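PDB 5Y7Q: fanconi-associated nuclease 1 homolog from Pseudomonas aeruginosa, which is a bacterial homolog of Fanconi-associated nuclease 1 and belongs to the family of proteins with a VRR-NUC domain. Local coordinates for residues Gly400-Asn412 with Arg523-Ala535. Sequence-based numbering, arbitrary orientation.
Sequences GCAVHYVENGLIN and RAGLPDLIQFWPA
Cys401 lays its sulfur over one face of the Trp533 indole, SG 4.0 Å from the centroid of the five-membered ring and displaced toward the rim. With SG anti to the backbone N (chi1 -166°), the thiol reaches across to the indole, whose ring also takes part in a cation-pi contact with Arg538. From here strands 402-405 and 529-533 run antiparallel. Ala402 and Phe532, then His404 and Ile530, form hydrogen-bonded pairs; the Ala402 N to Phe532 O bond is nearly straight at 172°. Val406 N extends the ladder to Asp528 O. On the face of Ala402, His404, Ile530 and Phe532, the side chains of His404 and Phe532 cross at about a right angle, with His404 CD2 at the edge of the phenyl ring, 3.9 Å from Phe532 CD2, while His404 NE2 bonds to Gln498. Next to them Val406 CG2 touches Ile530 CG2, and Leu410 CD2 approaches Ile530 CD1 from the helix. The other face carries Val403, Tyr405, Leu529 and Gln531. Here Leu529 CD2 slants against Tyr405 CB (3.7 Å), and the tyrosine ring turns one edge to Asp528 O. Strand 402-405 is an outermost strand of a mixed five-stranded sheet, with 529-533 between it and 538-545. A type I' turn, Val406 to Gly409, leads from this edge strand into helix 409-418. Leu526 packs beside the turn, its CD1 against Asn408 CB and its CD2 3.5 Å from Ile411 CD1. The Asn412 amide then donates through ND2 to a lone pair of Arg523 O (3.0 Å), in the carbonyl plane. Through a water molecule the same ND2 is linked to Arg523 NH2, the water lying in the guanidinium plane at its edge.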
loop_
_atom_site.group_PDB
_atom_site.type_symbol
_atom_site.label_atom_id
_atom_site.label_comp_id
_atom_site.label_asym_id
_atom_site.label_seq_id
_atom_site.Cartn_x
_atom_site.Cartn_y
_atom_site.Cartn_z
ATOM N N GLY A 400 12.915 -13.993 35.471
ATOM C CA GLY A 400 14.075 -13.211 35.114
ATOM C C GLY A 400 14.194 -12.870 33.642
ATOM O O GLY A 400 14.888 -11.909 33.296
ATOM N N CYS A 401 13.531 -13.612 32.764
ATOM C CA CYS A 401 13.677 -13.419 31.330
ATOM C C CYS A 401 12.325 -13.077 30.729
ATOM O O CYS A 401 11.340 -13.780 30.973
ATOM C CB CYS A 401 14.247 -14.669 30.667
ATOM S SG CYS A 401 14.830 -14.394 28.995
ATOM N N ALA A 402 12.275 -11.998 29.955
ATOM C CA ALA A 402 11.044 -11.548 29.307
ATOM C C ALA A 402 11.234 -11.606 27.803
ATOM O O ALA A 402 12.197 -11.047 27.278
ATOM C CB ALA A 402 10.680 -10.124 29.716
ATOM N N VAL A 403 10.338 -12.283 27.104
ATOM C CA VAL A 403 10.510 -12.513 25.675
ATOM C C VAL A 403 9.314 -11.932 24.937
ATOM O O VAL A 403 8.161 -12.189 25.305
ATOM C CB VAL A 403 10.686 -14.008 25.361
ATOM C CG1 VAL A 403 11.087 -14.199 23.931
ATOM C CG2 VAL A 403 11.712 -14.598 26.288
ATOM N N HIS A 404 9.593 -11.160 23.895
ATOM C CA HIS A 404 8.573 -10.470 23.123
ATOM C C HIS A 404 8.686 -10.816 21.647
ATOM O O HIS A 404 9.790 -10.908 21.093
ATOM C CB HIS A 404 8.693 -8.977 23.329
ATOM C CG HIS A 404 8.547 -8.575 24.759
ATOM N ND1 HIS A 404 7.320 -8.351 25.351
ATOM C CD2 HIS A 404 9.470 -8.379 25.727
ATOM C CE1 HIS A 404 7.497 -8.022 26.618
ATOM N NE2 HIS A 404 8.792 -8.028 26.868
ATOM N N TYR A 405 7.529 -11.020 21.026
ATOM C CA TYR A 405 7.420 -11.255 19.595
ATOM C C TYR A 405 7.141 -9.896 18.959
ATOM O O TYR A 405 6.025 -9.374 19.055
ATOM C CB TYR A 405 6.307 -12.265 19.336
ATOM C CG TYR A 405 6.198 -12.783 17.924
ATOM C CD1 TYR A 405 5.223 -13.705 17.579
ATOM C CD2 TYR A 405 7.080 -12.366 16.942
ATOM C CE1 TYR A 405 5.120 -14.180 16.287
ATOM C CE2 TYR A 405 6.984 -12.835 15.652
ATOM C CZ TYR A 405 6.002 -13.739 15.323
ATOM O OH TYR A 405 5.923 -14.198 14.022
ATOM N N VAL A 406 8.141 -9.347 18.276
ATOM C CA VAL A 406 8.142 -7.945 17.870
ATOM C C VAL A 406 8.436 -7.774 16.383
ATOM O O VAL A 406 7.756 -6.998 15.717
ATOM C CB VAL A 406 9.126 -7.140 18.724
ATOM C CG1 VAL A 406 8.527 -6.943 20.071
ATOM C CG2 VAL A 406 10.451 -7.867 18.806
ATOM N N GLU A 407 9.549 -8.327 15.903
ATOM C CA GLU A 407 9.881 -8.445 14.477
ATOM C C GLU A 407 9.833 -7.095 13.760
ATOM O O GLU A 407 8.949 -6.796 12.966
ATOM C CB GLU A 407 9.009 -9.489 13.760
ATOM C CG GLU A 407 7.514 -9.255 13.656
ATOM C CD GLU A 407 6.825 -10.283 12.766
ATOM O OE1 GLU A 407 7.525 -10.922 11.942
ATOM O OE2 GLU A 407 5.589 -10.457 12.903
ATOM N N ASN A 408 10.842 -6.292 14.055
ATOM C CA ASN A 408 11.091 -4.962 13.491
ATOM C C ASN A 408 10.055 -3.922 13.920
ATOM O O ASN A 408 10.254 -2.743 13.648
ATOM C CB ASN A 408 11.281 -4.960 11.955
ATOM C CG ASN A 408 9.992 -5.044 11.170
ATOM O OD1 ASN A 408 9.117 -4.193 11.295
ATOM N ND2 ASN A 408 9.892 -6.058 10.300
ATOM N N GLY A 409 9.022 -4.297 14.672
ATOM C CA GLY A 409 8.122 -3.292 15.204
ATOM C C GLY A 409 8.661 -2.511 16.389
ATOM O O GLY A 409 8.310 -1.338 16.575
ATOM N N LEU A 410 9.496 -3.131 17.220
ATOM C CA LEU A 410 10.024 -2.397 18.367
ATOM C C LEU A 410 11.076 -1.381 17.937
ATOM O O LEU A 410 11.010 -0.204 18.315
ATOM C CB LEU A 410 10.592 -3.355 19.402
ATOM C CG LEU A 410 11.463 -2.585 20.391
ATOM C CD1 LEU A 410 10.597 -1.729 21.310
ATOM C CD2 LEU A 410 12.368 -3.532 21.165
ATOM N N ILE A 411 12.037 -1.806 17.116
ATOM C CA ILE A 411 13.094 -0.889 16.705
ATOM C C ILE A 411 12.546 0.227 15.819
ATOM O O ILE A 411 12.894 1.402 16.005
ATOM C CB ILE A 411 14.220 -1.674 16.027
ATOM C CG1 ILE A 411 14.862 -2.547 17.082
ATOM C CG2 ILE A 411 15.233 -0.741 15.411
ATOM C CD1 ILE A 411 15.965 -3.398 16.573
ATOM N N ASN A 412 11.682 -0.107 14.849
ATOM C CA ASN A 412 11.060 0.949 14.058
ATOM C C ASN A 412 10.256 1.879 14.946
ATOM O O ASN A 412 10.328 3.102 14.789
ATOM C CB ASN A 412 10.177 0.375 12.959
ATOM C CG ASN A 412 10.974 -0.321 11.896
ATOM O OD1 ASN A 412 12.194 -0.402 11.995
ATOM N ND2 ASN A 412 10.297 -0.861 10.892
ATOM N N ARG A 523 13.225 -1.511 6.422
ATOM C CA ARG A 523 12.305 -1.478 7.548
ATOM C C ARG A 523 11.841 -2.859 7.964
ATOM O O ARG A 523 11.266 -2.985 9.046
ATOM C CB ARG A 523 11.101 -0.600 7.235
ATOM C CG ARG A 523 10.409 -0.944 5.950
ATOM C CD ARG A 523 9.581 0.215 5.505
ATOM N NE ARG A 523 8.630 0.631 6.531
ATOM C CZ ARG A 523 7.719 1.583 6.349
ATOM N NH1 ARG A 523 7.633 2.223 5.171
ATOM N NH2 ARG A 523 6.900 1.897 7.345
ATOM N N ALA A 524 12.102 -3.890 7.160
ATOM C CA ALA A 524 11.711 -5.261 7.460
ATOM C C ALA A 524 12.930 -6.175 7.566
ATOM O O ALA A 524 14.020 -5.856 7.081
ATOM C CB ALA A 524 10.769 -5.813 6.394
ATOM N N GLY A 525 12.728 -7.326 8.207
ATOM C CA GLY A 525 13.762 -8.345 8.309
ATOM C C GLY A 525 14.411 -8.511 9.672
ATOM O O GLY A 525 15.276 -9.381 9.827
ATOM N N LEU A 526 14.021 -7.723 10.660
ATOM C CA LEU A 526 14.594 -7.857 11.983
ATOM C C LEU A 526 14.080 -9.136 12.646
ATOM O O LEU A 526 13.009 -9.638 12.295
ATOM C CB LEU A 526 14.251 -6.638 12.837
ATOM C CG LEU A 526 14.966 -5.316 12.527
ATOM C CD1 LEU A 526 14.672 -4.780 11.126
ATOM C CD2 LEU A 526 14.589 -4.278 13.532
ATOM N N PRO A 527 14.835 -9.685 13.602
ATOM C CA PRO A 527 14.480 -10.979 14.191
ATOM C C PRO A 527 13.090 -11.016 14.813
ATOM O O PRO A 527 12.592 -10.024 15.341
ATOM C CB PRO A 527 15.560 -11.168 15.257
ATOM C CG PRO A 527 16.730 -10.478 14.672
ATOM C CD PRO A 527 16.163 -9.243 14.056
ATOM N N ASP A 528 12.484 -12.207 14.777
ATOM C CA ASP A 528 11.134 -12.387 15.309
ATOM C C ASP A 528 11.043 -11.901 16.740
ATOM O O ASP A 528 10.136 -11.135 17.089
ATOM C CB ASP A 528 10.712 -13.860 15.247
ATOM C CG ASP A 528 10.655 -14.416 13.825
ATOM O OD1 ASP A 528 10.083 -13.758 12.915
ATOM O OD2 ASP A 528 11.167 -15.541 13.624
ATOM N N LEU A 529 11.981 -12.330 17.582
ATOM C CA LEU A 529 11.843 -12.178 19.017
ATOM C C LEU A 529 12.949 -11.303 19.576
ATOM O O LEU A 529 14.028 -11.142 18.993
ATOM C CB LEU A 529 11.880 -13.526 19.745
ATOM C CG LEU A 529 10.933 -14.650 19.362
ATOM C CD1 LEU A 529 11.203 -15.823 20.287
ATOM C CD2 LEU A 529 9.488 -14.245 19.449
ATOM N N ILE A 530 12.672 -10.771 20.748
ATOM C CA ILE A 530 13.683 -10.090 21.526
ATOM C C ILE A 530 13.482 -10.472 23.001
ATOM O O ILE A 530 12.354 -10.483 23.509
ATOM C CB ILE A 530 13.603 -8.569 21.281
ATOM C CG1 ILE A 530 14.792 -7.856 21.963
ATOM C CG2 ILE A 530 12.192 -8.027 21.693
ATOM C CD1 ILE A 530 15.082 -6.415 21.479
ATOM N N GLN A 531 14.555 -10.837 23.682
ATOM C CA GLN A 531 14.436 -11.182 25.085
ATOM C C GLN A 531 15.305 -10.252 25.921
ATOM O O GLN A 531 16.402 -9.850 25.507
ATOM C CB GLN A 531 14.772 -12.660 25.368
ATOM C CG GLN A 531 15.706 -13.358 24.414
ATOM C CD GLN A 531 16.269 -14.641 25.029
ATOM O OE1 GLN A 531 15.807 -15.087 26.086
ATOM N NE2 GLN A 531 17.277 -15.224 24.383
ATOM N N PHE A 532 14.772 -9.895 27.084
ATOM C CA PHE A 532 15.384 -8.961 28.000
ATOM C C PHE A 532 15.635 -9.656 29.326
ATOM O O PHE A 532 14.823 -10.470 29.793
ATOM C CB PHE A 532 14.500 -7.728 28.222
ATOM C CG PHE A 532 14.255 -6.917 26.974
ATOM C CD1 PHE A 532 15.287 -6.207 26.375
ATOM C CD2 PHE A 532 12.986 -6.856 26.404
ATOM C CE1 PHE A 532 15.057 -5.463 25.228
ATOM C CE2 PHE A 532 12.755 -6.117 25.268
ATOM C CZ PHE A 532 13.779 -5.422 24.677
ATOM N N TRP A 533 16.768 -9.317 29.919
ATOM C CA TRP A 533 17.092 -9.676 31.292
ATOM C C TRP A 533 17.236 -8.330 31.991
ATOM O O TRP A 533 18.316 -7.707 31.945
ATOM C CB TRP A 533 18.364 -10.513 31.367
ATOM C CG TRP A 533 18.326 -11.894 30.697
ATOM C CD1 TRP A 533 18.005 -13.088 31.292
ATOM C CD2 TRP A 533 18.681 -12.212 29.335
ATOM N NE1 TRP A 533 18.128 -14.121 30.389
ATOM C CE2 TRP A 533 18.549 -13.617 29.184
ATOM C CE3 TRP A 533 19.086 -11.450 28.229
ATOM C CZ2 TRP A 533 18.803 -14.272 27.968
ATOM C CZ3 TRP A 533 19.341 -12.108 27.019
ATOM C CH2 TRP A 533 19.198 -13.503 26.902
ATOM N N PRO A 534 16.140 -7.791 32.543
ATOM C CA PRO A 534 16.188 -6.439 33.135
ATOM C C PRO A 534 17.104 -6.313 34.325
ATOM O O PRO A 534 17.461 -5.181 34.667
ATOM C CB PRO A 534 14.728 -6.166 33.536
ATOM C CG PRO A 534 14.028 -7.488 33.455
ATOM C CD PRO A 534 14.755 -8.274 32.395
ATOM N N ALA A 535 17.485 -7.422 34.966
ATOM C CA ALA A 535 18.401 -7.357 36.104
ATOM C C ALA A 535 19.753 -6.788 35.692
ATOM O O ALA A 535 20.273 -5.858 36.323
ATOM C CB ALA A 535 18.578 -8.746 36.725
HETATM O O HOH W 1 7.681 -0.243 9.256
#